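Local coordinates for protein secreted hemophore CSA2 (PDB 4Y7S) that binds heme as a secreted hemophore, taking part in the use of iron from human hemoglobin and exchanging heme with related CFEM proteins in a relay across the cell wall, at residues T4-V9 and G89-Y94; N16-R21 and P55-A60; Q36-T41 and G49-I54. All coordinates share one frame; numbering follows the deposited sequence.

Contact 1 (T4-V9 and G89-Y94). With HEB (heme b/c), chain D.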
loop_
_atom_site.group_PDB
_atom_site.type_symbol
_atom_site.label_atom_id
_atom_site.label_comp_id
_atom_site.label_asym_id
_atom_site.label_seq_id
_atom_site.Cartn_x
_atom_site.Cartn_y
_atom_site.Cartn_z
ATOM N N THR A 4 -19.854 -11.656 -3.069
ATOM C CA THR A 4 -20.609 -12.895 -2.880
ATOM C C THR A 4 -19.926 -14.104 -3.518
ATOM O O THR A 4 -20.389 -15.237 -3.352
ATOM C CB THR A 4 -22.041 -12.795 -3.452
ATOM O OG1 THR A 4 -21.990 -12.652 -4.882
ATOM C CG2 THR A 4 -22.791 -11.619 -2.820
ATOM N N ILE A 5 -18.840 -13.876 -4.254
ATOM C CA ILE A 5 -18.049 -14.995 -4.757
ATOM C C ILE A 5 -17.162 -15.532 -3.628
ATOM O O ILE A 5 -16.462 -16.535 -3.802
ATOM C CB ILE A 5 -17.170 -14.606 -5.975
ATOM C CG1 ILE A 5 -16.071 -13.609 -5.584
ATOM C CG2 ILE A 5 -18.031 -14.037 -7.109
ATOM C CD1 ILE A 5 -14.969 -13.482 -6.630
ATOM N N TYR A 6 -17.189 -14.863 -2.475
ATOM C CA TYR A 6 -16.374 -15.295 -1.339
ATOM C C TYR A 6 -17.261 -15.945 -0.300
ATOM O O TYR A 6 -18.470 -15.716 -0.288
ATOM C CB TYR A 6 -15.611 -14.119 -0.723
ATOM C CG TYR A 6 -14.668 -13.460 -1.706
ATOM C CD1 TYR A 6 -13.604 -14.159 -2.256
ATOM C CD2 TYR A 6 -14.846 -12.140 -2.086
ATOM C CE1 TYR A 6 -12.752 -13.556 -3.182
ATOM C CE2 TYR A 6 -13.998 -11.534 -2.999
ATOM C CZ TYR A 6 -12.950 -12.246 -3.537
ATOM O OH TYR A 6 -12.108 -11.641 -4.449
ATOM N N PRO A 7 -16.674 -16.790 0.558
ATOM C CA PRO A 7 -17.451 -17.328 1.681
ATOM C C PRO A 7 -17.918 -16.238 2.625
ATOM O O PRO A 7 -17.195 -15.257 2.821
ATOM C CB PRO A 7 -16.482 -18.284 2.379
ATOM C CG PRO A 7 -15.136 -17.894 1.906
ATOM C CD PRO A 7 -15.303 -17.319 0.538
ATOM N N PRO A 8 -19.122 -16.386 3.180
ATOM C CA PRO A 8 -19.581 -15.368 4.125
ATOM C C PRO A 8 -18.701 -15.287 5.376
ATOM O O PRO A 8 -17.977 -16.231 5.743
ATOM C CB PRO A 8 -21.022 -15.806 4.449
ATOM C CG PRO A 8 -21.076 -17.260 4.129
ATOM C CD PRO A 8 -20.104 -17.468 2.995
ATOM N N VAL A 9 -18.704 -14.098 5.966
ATOM C CA VAL A 9 -17.953 -13.799 7.181
ATOM C C VAL A 9 -18.902 -13.124 8.206
ATOM O O VAL A 9 -19.831 -12.430 7.801
ATOM C CB VAL A 9 -16.754 -12.885 6.834
ATOM C CG1 VAL A 9 -17.234 -11.563 6.221
ATOM C CG2 VAL A 9 -15.899 -12.631 8.028
ATOM N N GLY A 89 -11.050 -16.627 1.239
ATOM C CA GLY A 89 -11.189 -16.579 -0.213
ATOM C C GLY A 89 -10.136 -15.735 -0.916
ATOM O O GLY A 89 -10.219 -15.510 -2.111
ATOM N N VAL A 90 -9.126 -15.296 -0.181
ATOM C CA VAL A 90 -8.077 -14.485 -0.765
ATOM C C VAL A 90 -7.223 -15.339 -1.689
ATOM O O VAL A 90 -7.038 -16.532 -1.452
ATOM C CB VAL A 90 -7.179 -13.847 0.315
ATOM C CG1 VAL A 90 -6.162 -12.943 -0.320
ATOM C CG2 VAL A 90 -8.001 -13.059 1.301
ATOM N N TRP A 91 -6.696 -14.707 -2.733
ATOM C CA TRP A 91 -5.790 -15.353 -3.681
ATOM C C TRP A 91 -4.384 -15.538 -3.119
ATOM O O TRP A 91 -3.964 -14.828 -2.202
ATOM C CB TRP A 91 -5.717 -14.529 -4.971
ATOM C CG TRP A 91 -5.335 -13.089 -4.697
ATOM C CD1 TRP A 91 -4.075 -12.552 -4.689
ATOM C CD2 TRP A 91 -6.228 -12.018 -4.363
ATOM N NE1 TRP A 91 -4.134 -11.213 -4.378
ATOM C CE2 TRP A 91 -5.445 -10.860 -4.177
ATOM C CE3 TRP A 91 -7.620 -11.926 -4.209
ATOM C CZ2 TRP A 91 -6.004 -9.625 -3.843
ATOM C CZ3 TRP A 91 -8.175 -10.696 -3.883
ATOM C CH2 TRP A 91 -7.366 -9.564 -3.699
ATOM N N ASP A 92 -3.668 -16.509 -3.686
ATOM C CA ASP A 92 -2.245 -16.740 -3.426
ATOM C C ASP A 92 -1.481 -15.406 -3.571
ATOM O O ASP A 92 -1.636 -14.726 -4.583
ATOM C CB ASP A 92 -1.750 -17.804 -4.432
ATOM C CG ASP A 92 -0.295 -18.219 -4.231
ATOM O OD1 ASP A 92 0.500 -17.441 -3.679
ATOM O OD2 ASP A 92 0.064 -19.324 -4.685
ATOM N N PRO A 93 -0.627 -15.031 -2.598
ATOM C CA PRO A 93 -0.099 -15.718 -1.408
ATOM C C PRO A 93 -0.936 -15.581 -0.133
ATOM O O PRO A 93 -0.407 -15.850 0.951
ATOM C CB PRO A 93 1.284 -15.061 -1.236
ATOM C CG PRO A 93 1.073 -13.647 -1.696
ATOM C CD PRO A 93 0.055 -13.734 -2.827
ATOM N N TYR A 94 -2.196 -15.171 -0.275
ATOM C CA TYR A 94 -3.202 -15.284 0.784
ATOM C C TYR A 94 -3.064 -14.207 1.863
ATOM O O TYR A 94 -3.972 -13.394 2.036
ATOM C CB TYR A 94 -3.166 -16.706 1.378
ATOM C CG TYR A 94 -3.235 -17.761 0.283
ATOM C CD1 TYR A 94 -4.396 -17.936 -0.459
ATOM C CD2 TYR A 94 -2.134 -18.540 -0.042
ATOM C CE1 TYR A 94 -4.475 -18.864 -1.477
ATOM C CE2 TYR A 94 -2.205 -19.482 -1.055
ATOM C CZ TYR A 94 -3.376 -19.639 -1.772
ATOM O OH TYR A 94 -3.463 -20.569 -2.787
HETATM FE FE HEB D . -14.566 -6.891 1.649
HETATM C CHA HEB D . -17.915 -6.716 2.402
HETATM C CHB HEB D . -14.822 -10.332 1.525
HETATM C CHC HEB D . -11.511 -7.108 0.057
HETATM C CHD HEB D . -14.421 -3.514 1.206
HETATM N NA HEB D . -16.108 -8.283 1.892
HETATM C C1A HEB D . -17.396 -7.981 2.256
HETATM C C2A HEB D . -18.114 -9.219 2.437
HETATM C C3A HEB D . -17.263 -10.222 2.192
HETATM C C4A HEB D . -15.979 -9.649 1.842
HETATM C CMA HEB D . -17.541 -11.744 2.252
HETATM C CAA HEB D . -19.610 -9.325 2.836
HETATM C CBA HEB D . -20.420 -9.691 1.593
HETATM C CGA HEB D . -21.870 -9.938 1.943
HETATM O O1A HEB D . -22.530 -10.754 1.250
HETATM O O2A HEB D . -22.374 -9.323 2.906
HETATM N NB HEB D . -13.457 -8.387 0.900
HETATM C C1B HEB D . -13.672 -9.749 1.029
HETATM C C2B HEB D . -12.489 -10.447 0.560
HETATM C C3B HEB D . -11.603 -9.527 0.175
HETATM C C4B HEB D . -12.184 -8.249 0.378
HETATM C CMB HEB D . -12.293 -11.974 0.539
HETATM C CAB HEB D . -10.185 -9.665 -0.409
HETATM C CBB HEB D . -9.763 -10.780 -0.989
HETATM N NC HEB D . -13.232 -5.586 0.749
HETATM C C1C HEB D . -11.991 -5.859 0.247
HETATM C C2C HEB D . -11.275 -4.628 -0.039
HETATM C C3C HEB D . -12.096 -3.634 0.302
HETATM C C4C HEB D . -13.331 -4.220 0.790
HETATM C CMC HEB D . -9.828 -4.587 -0.602
HETATM C CAC HEB D . -11.898 -2.109 0.220
HETATM C CBC HEB D . -10.872 -1.579 -0.437
HETATM N ND HEB D . -15.957 -5.367 1.735
HETATM C C1D HEB D . -15.633 -4.026 1.602
HETATM C C2D HEB D . -16.764 -3.224 1.991
HETATM C C3D HEB D . -17.857 -4.224 2.350
HETATM C C4D HEB D . -17.265 -5.524 2.171
HETATM C CMD HEB D . -16.846 -1.686 2.005
HETATM C CAD HEB D . -19.274 -3.914 2.866
HETATM C CBD HEB D . -20.295 -3.772 1.749
HETATM C CGD HEB D . -21.542 -3.155 2.339
HETATM O O1D HEB D . -21.613 -2.971 3.593
HETATM O O2D HEB D . -22.469 -2.838 1.542
#
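Tyr6 of the N-terminal loop and Gly89, just past helix 72-87, meet beside heme methyl CMB, where the Tyr6 ring covers the rim of one heme face; their CA atoms are 5.5 Å apart. Before them, Ile5 folds its CG1 over the centre of one face of the Tyr6 ring. The opposite face lies on CMB, which stands 3.5 Å from the ring plane, also over its centre, a CH-pi approach. Tyr6 is thus layered between an aliphatic side chain and the porphyrin rim, its CD2 3.9 Å from heme C2B. Its CG lies anti to its own carbonyl carbon (chi1 -60°), and the ring reaches across toward the second segment: CE1 approaches Gly89 O obliquely at 3.4 Å, and OH stands at the edge of the Trp91 indole, 4.1 Å from CZ3. Pro7 follows with CD 4.2 Å from Gly89 CA and its carbonyl O against heme CMA. Val9 touches that same methyl with CG1. Across from them, Gly89 ends helix 72-87 in a Schellman motif; its positive phi of 105° is one glycine readily adopts, and the Tyr6 ring lies against its CA. Trp91 sets CZ3 3.3 Å from the vinyl carbon CBB of the heme, and Val90 meets the same atom with CG2. No hydrogen bond joins the two segments. The indole also packs on Ala87 of the second subunit, carrying the contact to a subunit boundary. Two distant loops, one near the N terminus and one after helix 72-87, here form an apolar, aromatic part of the heme pocket in the helical-basket CFEM fold.

Contact 2 (N16-R21 and P55-A60)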
loop_
_atom_site.group_PDB
_atom_site.type_symbol
_atom_site.label_atom_id
_atom_site.label_comp_id
_atom_site.label_asym_id
_atom_site.label_seq_id
_atom_site.Cartn_x
_atom_site.Cartn_y
_atom_site.Cartn_z
ATOM N N ASN A 16 -10.715 -7.840 15.541
ATOM C CA ASN A 16 -11.000 -7.522 14.148
ATOM C C ASN A 16 -11.154 -8.822 13.347
ATOM O O ASN A 16 -10.940 -9.906 13.880
ATOM C CB ASN A 16 -9.913 -6.609 13.553
ATOM C CG ASN A 16 -8.518 -7.236 13.568
ATOM O OD1 ASN A 16 -8.280 -8.264 12.940
ATOM N ND2 ASN A 16 -7.583 -6.586 14.252
ATOM N N GLY A 17 -11.543 -8.711 12.079
ATOM C CA GLY A 17 -11.856 -9.877 11.272
ATOM C C GLY A 17 -10.686 -10.815 11.027
ATOM O O GLY A 17 -10.887 -12.006 10.799
ATOM N N PHE A 18 -9.469 -10.284 11.079
ATOM C CA PHE A 18 -8.260 -11.096 10.921
ATOM C C PHE A 18 -7.889 -11.757 12.244
ATOM O O PHE A 18 -7.757 -12.971 12.327
ATOM C CB PHE A 18 -7.122 -10.226 10.403
ATOM C CG PHE A 18 -5.762 -10.920 10.339
ATOM C CD1 PHE A 18 -5.465 -11.819 9.327
ATOM C CD2 PHE A 18 -4.769 -10.618 11.268
ATOM C CE1 PHE A 18 -4.200 -12.439 9.256
ATOM C CE2 PHE A 18 -3.502 -11.225 11.205
ATOM C CZ PHE A 18 -3.218 -12.126 10.190
ATOM N N ALA A 19 -7.731 -10.937 13.276
ATOM C CA ALA A 19 -7.388 -11.410 14.609
ATOM C C ALA A 19 -8.341 -12.469 15.158
ATOM O O ALA A 19 -7.887 -13.453 15.738
ATOM C CB ALA A 19 -7.331 -10.233 15.568
ATOM N N ASP A 20 -9.650 -12.268 14.991
ATOM C CA ASP A 20 -10.630 -13.159 15.581
ATOM C C ASP A 20 -10.438 -14.584 15.059
ATOM O O ASP A 20 -10.765 -15.540 15.730
ATOM C CB ASP A 20 -12.073 -12.686 15.284
ATOM C CG ASP A 20 -12.521 -11.523 16.184
ATOM O OD1 ASP A 20 -11.650 -10.808 16.730
ATOM O OD2 ASP A 20 -13.754 -11.333 16.362
ATOM N N ARG A 21 -9.929 -14.730 13.846
ATOM C CA ARG A 21 -9.793 -16.062 13.272
ATOM C C ARG A 21 -8.676 -16.881 13.904
ATOM O O ARG A 21 -8.750 -18.104 13.929
ATOM C CB ARG A 21 -9.535 -15.970 11.771
ATOM C CG ARG A 21 -10.627 -15.289 10.987
ATOM C CD ARG A 21 -12.000 -16.018 11.066
ATOM N NE ARG A 21 -12.943 -15.048 10.563
ATOM C CZ ARG A 21 -13.728 -14.293 11.312
ATOM N NH1 ARG A 21 -13.802 -14.464 12.621
ATOM N NH2 ARG A 21 -14.493 -13.401 10.718
ATOM N N PRO A 55 -1.732 -3.809 2.594
ATOM C CA PRO A 55 -0.372 -3.949 3.124
ATOM C C PRO A 55 -0.015 -2.995 4.249
ATOM O O PRO A 55 0.848 -3.350 5.040
ATOM C CB PRO A 55 0.518 -3.706 1.899
ATOM C CG PRO A 55 -0.331 -3.069 0.896
ATOM C CD PRO A 55 -1.725 -3.534 1.145
ATOM N N ASN A 56 -0.655 -1.832 4.349
ATOM C CA ASN A 56 -0.380 -0.961 5.482
ATOM C C ASN A 56 -0.803 -1.659 6.781
ATOM O O ASN A 56 -0.212 -1.447 7.826
ATOM C CB ASN A 56 -1.119 0.371 5.362
ATOM C CG ASN A 56 -0.625 1.393 6.367
ATOM O OD1 ASN A 56 0.584 1.572 6.532
ATOM N ND2 ASN A 56 -1.551 2.060 7.053
ATOM N N PHE A 57 -1.823 -2.501 6.698
ATOM C CA PHE A 57 -2.257 -3.284 7.852
ATOM C C PHE A 57 -1.411 -4.559 8.040
ATOM O O PHE A 57 -0.849 -4.789 9.115
ATOM C CB PHE A 57 -3.738 -3.656 7.719
ATOM C CG PHE A 57 -4.269 -4.417 8.896
ATOM C CD1 PHE A 57 -4.704 -3.741 10.043
ATOM C CD2 PHE A 57 -4.308 -5.795 8.882
ATOM C CE1 PHE A 57 -5.189 -4.444 11.147
ATOM C CE2 PHE A 57 -4.787 -6.506 9.994
ATOM C CZ PHE A 57 -5.225 -5.824 11.121
ATOM N N THR A 58 -1.306 -5.390 7.004
ATOM C CA THR A 58 -0.576 -6.648 7.143
ATOM C C THR A 58 0.898 -6.393 7.442
ATOM O O THR A 58 1.536 -7.180 8.124
ATOM C CB THR A 58 -0.668 -7.522 5.886
ATOM O OG1 THR A 58 0.021 -6.884 4.815
ATOM C CG2 THR A 58 -2.127 -7.791 5.504
ATOM N N GLY A 59 1.444 -5.320 6.886
ATOM C CA GLY A 59 2.853 -4.994 7.078
ATOM C C GLY A 59 3.125 -4.588 8.518
ATOM O O GLY A 59 4.166 -4.911 9.093
ATOM N N ALA A 60 2.177 -3.868 9.107
ATOM C CA ALA A 60 2.315 -3.477 10.501
ATOM C C ALA A 60 2.276 -4.719 11.382
ATOM O O ALA A 60 3.093 -4.860 12.293
ATOM C CB ALA A 60 1.207 -2.494 10.909
#
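Phe57 swings its ring off helix 55-68 with CG anti to the backbone N (chi1 -178°), while the CG of Asn16 stands between the backbone N and the carbonyl carbon (chi1 61°); the two side chains advance from opposite directions. Asn16 ND2 meets the rim of the Phe57 ring, 4.0 Å from CZ and near the ring plane, with amide and ring planes 84° apart. This is an edge approach, so the amide does not sit over the pi face. Phe18 reaches the same rim, its CD2 4.3 Å from Phe57 CE2. The amide is also bound on its own account: ND2 donates to Val34 O, and OD1 turns back to accept from Ala19 N at 2.7 Å, nearly straight at 173° although the donor lies above the carbonyl plane, and more weakly from Phe18 N. The OD1 bonds make a capping interaction ahead of the short helix 19-22, and the bonds at both ends of the amide fix its rotation. Phe18 lies almost parallel to the ring of Trp95 and also packs on Phe77 and Ala81 of helix 72-87. Since no hydrogen bond crosses between the segments, the join rests on van der Waals packing: with OD1 bound to the capping N-H groups and ND2 to Val34 O, buried Asn16 meets the Phe57 edge with its hydrogen bonding already served.

Contact 3 (Q36-T41 and G49-I54). With HEB (heme b/c), chain D.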
loop_
_atom_site.group_PDB
_atom_site.type_symbol
_atom_site.label_atom_id
_atom_site.label_comp_id
_atom_site.label_asym_id
_atom_site.label_seq_id
_atom_site.Cartn_x
_atom_site.Cartn_y
_atom_site.Cartn_z
ATOM N N GLN A 36 -3.613 -4.599 15.911
ATOM C CA GLN A 36 -3.373 -3.424 15.088
ATOM C C GLN A 36 -4.692 -2.732 14.712
ATOM O O GLN A 36 -5.664 -3.393 14.337
ATOM C CB GLN A 36 -2.595 -3.860 13.843
ATOM C CG GLN A 36 -2.239 -2.778 12.857
ATOM C CD GLN A 36 -1.124 -1.912 13.383
ATOM O OE1 GLN A 36 -0.275 -2.388 14.150
ATOM N NE2 GLN A 36 -1.082 -0.642 12.943
ATOM N N SER A 37 -4.730 -1.409 14.807
ATOM C CA SER A 37 -5.923 -0.657 14.426
ATOM C C SER A 37 -6.262 -0.826 12.952
ATOM O O SER A 37 -5.378 -0.836 12.112
ATOM C CB SER A 37 -5.738 0.824 14.730
ATOM O OG SER A 37 -6.826 1.552 14.199
ATOM N N THR A 38 -7.547 -0.938 12.638
ATOM C CA THR A 38 -7.990 -1.061 11.247
ATOM C C THR A 38 -8.430 0.274 10.645
ATOM O O THR A 38 -8.875 0.338 9.497
ATOM C CB THR A 38 -9.156 -2.058 11.139
ATOM O OG1 THR A 38 -10.246 -1.600 11.941
ATOM C CG2 THR A 38 -8.738 -3.411 11.632
ATOM N N SER A 39 -8.271 1.347 11.415
ATOM C CA SER A 39 -8.803 2.655 11.054
ATOM C C SER A 39 -8.105 3.313 9.852
ATOM O O SER A 39 -8.687 4.170 9.197
ATOM C CB SER A 39 -8.724 3.574 12.281
ATOM O OG SER A 39 -7.376 3.778 12.679
ATOM N N SER A 40 -6.877 2.898 9.546
ATOM C CA SER A 40 -6.149 3.435 8.394
ATOM C C SER A 40 -6.378 2.577 7.147
ATOM O O SER A 40 -5.696 2.748 6.132
ATOM C CB SER A 40 -4.653 3.520 8.694
ATOM O OG SER A 40 -4.394 4.463 9.718
ATOM N N THR A 41 -7.351 1.672 7.218
ATOM C CA THR A 41 -7.681 0.826 6.075
ATOM C C THR A 41 -9.052 1.203 5.523
ATOM O O THR A 41 -9.843 1.857 6.199
ATOM C CB THR A 41 -7.718 -0.675 6.422
ATOM O OG1 THR A 41 -8.919 -0.974 7.141
ATOM C CG2 THR A 41 -6.526 -1.099 7.255
ATOM N N GLY A 49 -10.976 -10.954 4.760
ATOM C CA GLY A 49 -10.353 -10.873 3.449
ATOM C C GLY A 49 -9.717 -9.530 3.169
ATOM O O GLY A 49 -8.587 -9.466 2.696
ATOM N N CYS A 50 -10.429 -8.446 3.469
ATOM C CA CYS A 50 -9.854 -7.123 3.263
ATOM C C CYS A 50 -8.597 -6.913 4.136
ATOM O O CYS A 50 -7.574 -6.433 3.657
ATOM C CB CYS A 50 -10.895 -6.048 3.561
ATOM S SG CYS A 50 -10.354 -4.376 3.194
ATOM N N LEU A 51 -8.644 -7.336 5.389
ATOM C CA LEU A 51 -7.514 -7.137 6.299
ATOM C C LEU A 51 -6.335 -8.067 5.980
ATOM O O LEU A 51 -5.231 -7.891 6.509
ATOM C CB LEU A 51 -7.972 -7.335 7.743
ATOM C CG LEU A 51 -8.969 -6.286 8.216
ATOM C CD1 LEU A 51 -9.528 -6.639 9.579
ATOM C CD2 LEU A 51 -8.355 -4.917 8.234
ATOM N N CYS A 52 -6.575 -9.052 5.120
ATOM C CA CYS A 52 -5.516 -9.918 4.597
ATOM C C CYS A 52 -4.759 -9.311 3.412
ATOM O O CYS A 52 -3.670 -9.783 3.061
ATOM C CB CYS A 52 -6.104 -11.260 4.156
ATOM S SG CYS A 52 -6.648 -12.318 5.520
ATOM N N VAL A 53 -5.319 -8.275 2.790
ATOM C CA VAL A 53 -4.726 -7.771 1.568
ATOM C C VAL A 53 -4.301 -6.302 1.616
ATOM O O VAL A 53 -3.739 -5.822 0.650
ATOM C CB VAL A 53 -5.676 -7.975 0.335
ATOM C CG1 VAL A 53 -6.104 -9.424 0.251
ATOM C CG2 VAL A 53 -6.903 -7.049 0.365
ATOM N N ILE A 54 -4.588 -5.574 2.694
ATOM C CA ILE A 54 -4.166 -4.174 2.751
ATOM C C ILE A 54 -2.772 -4.114 3.387
ATOM O O ILE A 54 -2.644 -4.352 4.588
ATOM C CB ILE A 54 -5.144 -3.285 3.554
ATOM C CG1 ILE A 54 -6.567 -3.355 2.973
ATOM C CG2 ILE A 54 -4.642 -1.840 3.575
ATOM C CD1 ILE A 54 -6.673 -2.868 1.518
HETATM FE FE HEB D . -14.566 -6.891 1.649
HETATM C CHA HEB D . -17.915 -6.716 2.402
HETATM C CHB HEB D . -14.822 -10.332 1.525
HETATM C CHC HEB D . -11.511 -7.108 0.057
HETATM C CHD HEB D . -14.421 -3.514 1.206
HETATM N NA HEB D . -16.108 -8.283 1.892
HETATM C C1A HEB D . -17.396 -7.981 2.256
HETATM C C2A HEB D . -18.114 -9.219 2.437
HETATM C C3A HEB D . -17.263 -10.222 2.192
HETATM C C4A HEB D . -15.979 -9.649 1.842
HETATM C CMA HEB D . -17.541 -11.744 2.252
HETATM C CAA HEB D . -19.610 -9.325 2.836
HETATM C CBA HEB D . -20.420 -9.691 1.593
HETATM C CGA HEB D . -21.870 -9.938 1.943
HETATM O O1A HEB D . -22.530 -10.754 1.250
HETATM O O2A HEB D . -22.374 -9.323 2.906
HETATM N NB HEB D . -13.457 -8.387 0.900
HETATM C C1B HEB D . -13.672 -9.749 1.029
HETATM C C2B HEB D . -12.489 -10.447 0.560
HETATM C C3B HEB D . -11.603 -9.527 0.175
HETATM C C4B HEB D . -12.184 -8.249 0.378
HETATM C CMB HEB D . -12.293 -11.974 0.539
HETATM C CAB HEB D . -10.185 -9.665 -0.409
HETATM C CBB HEB D . -9.763 -10.780 -0.989
HETATM N NC HEB D . -13.232 -5.586 0.749
HETATM C C1C HEB D . -11.991 -5.859 0.247
HETATM C C2C HEB D . -11.275 -4.628 -0.039
HETATM C C3C HEB D . -12.096 -3.634 0.302
HETATM C C4C HEB D . -13.331 -4.220 0.790
HETATM C CMC HEB D . -9.828 -4.587 -0.602
HETATM C CAC HEB D . -11.898 -2.109 0.220
HETATM C CBC HEB D . -10.872 -1.579 -0.437
HETATM N ND HEB D . -15.957 -5.367 1.735
HETATM C C1D HEB D . -15.633 -4.026 1.602
HETATM C C2D HEB D . -16.764 -3.224 1.991
HETATM C C3D HEB D . -17.857 -4.224 2.350
HETATM C C4D HEB D . -17.265 -5.524 2.171
HETATM C CMD HEB D . -16.846 -1.686 2.005
HETATM C CAD HEB D . -19.274 -3.914 2.866
HETATM C CBD HEB D . -20.295 -3.772 1.749
HETATM C CGD HEB D . -21.542 -3.155 2.339
HETATM O O1D HEB D . -21.613 -2.971 3.593
HETATM O O2D HEB D . -22.469 -2.838 1.542
#
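Thr38 and Leu51 cross at about a right angle, the threonine methyl CG2 lying against both leucine branches, 3.7 Å from CD2 and 3.9 Å from CD1. Thr41 crosses Leu51 in the same manner, with OG1 4.1 Å from CD2. That branch of Leu51 is thereby shared by the first and last residues of the type I turn 38-41. Leu51 gets there by its far end, for its CB leaves the helix to one side of the loop; with CG beside the backbone N and anti to the carbonyl carbon (chi1 -66°) and an extended second torsion (chi2 172°), the two methyls are carried to the turn. Thr41 also lays CG2 against Ile54 CG2 at 4.2 Å. Its hydroxyl is bound within the turn, donating to Thr38 O at 2.7 Å in the carbonyl plane, on a lone pair. Thr38 O takes Thr41 N as well, so two bonds from one residue grip this oxygen. Cys43 N is a further partner of Thr41 OG1. On the heme-facing part of helix 48-53, Cys50 sets SG 3.4 Å from heme C2C, while Val53 CG2 meets the methyl CMC. Cys50 is also tied by a disulfide to Cys43, and its N is hydrogen-bonded to OD1 of Asp47, the axial ligand of the heme iron, a second-shell bond that would help orient the carboxylate. The disulfide ties the continuation of the turn to the helix; with the Thr41 hydroxyl engaged in the turn, the contact with Leu51 and Ile54 is mainly methyl packing, with no hydrogen bond across.

In the fold
Contact 2 lies deepest, its centre about 4 Å from the chain's, with all its touching residues buried; contact 3 is partly buried, and contact 1 is a surface contact whose centre is about 14 Å from the chain's. Contact 3 uses helix 48-53 and contact 2 the next helix, 55-68; they meet where Phe57 and Thr58 lie on Leu51 O. Contacts 1 and 3 both touch the heme, and Val90 of the one packs on Val53 of the other. Along the chain, contact 3 is nested within contact 2, and that within contact 1. None has a hydrogen bond between its segments: aromatic and proline packing serves contact 1, a capping amide and two phenyl rings contact 2, methyls contact 3.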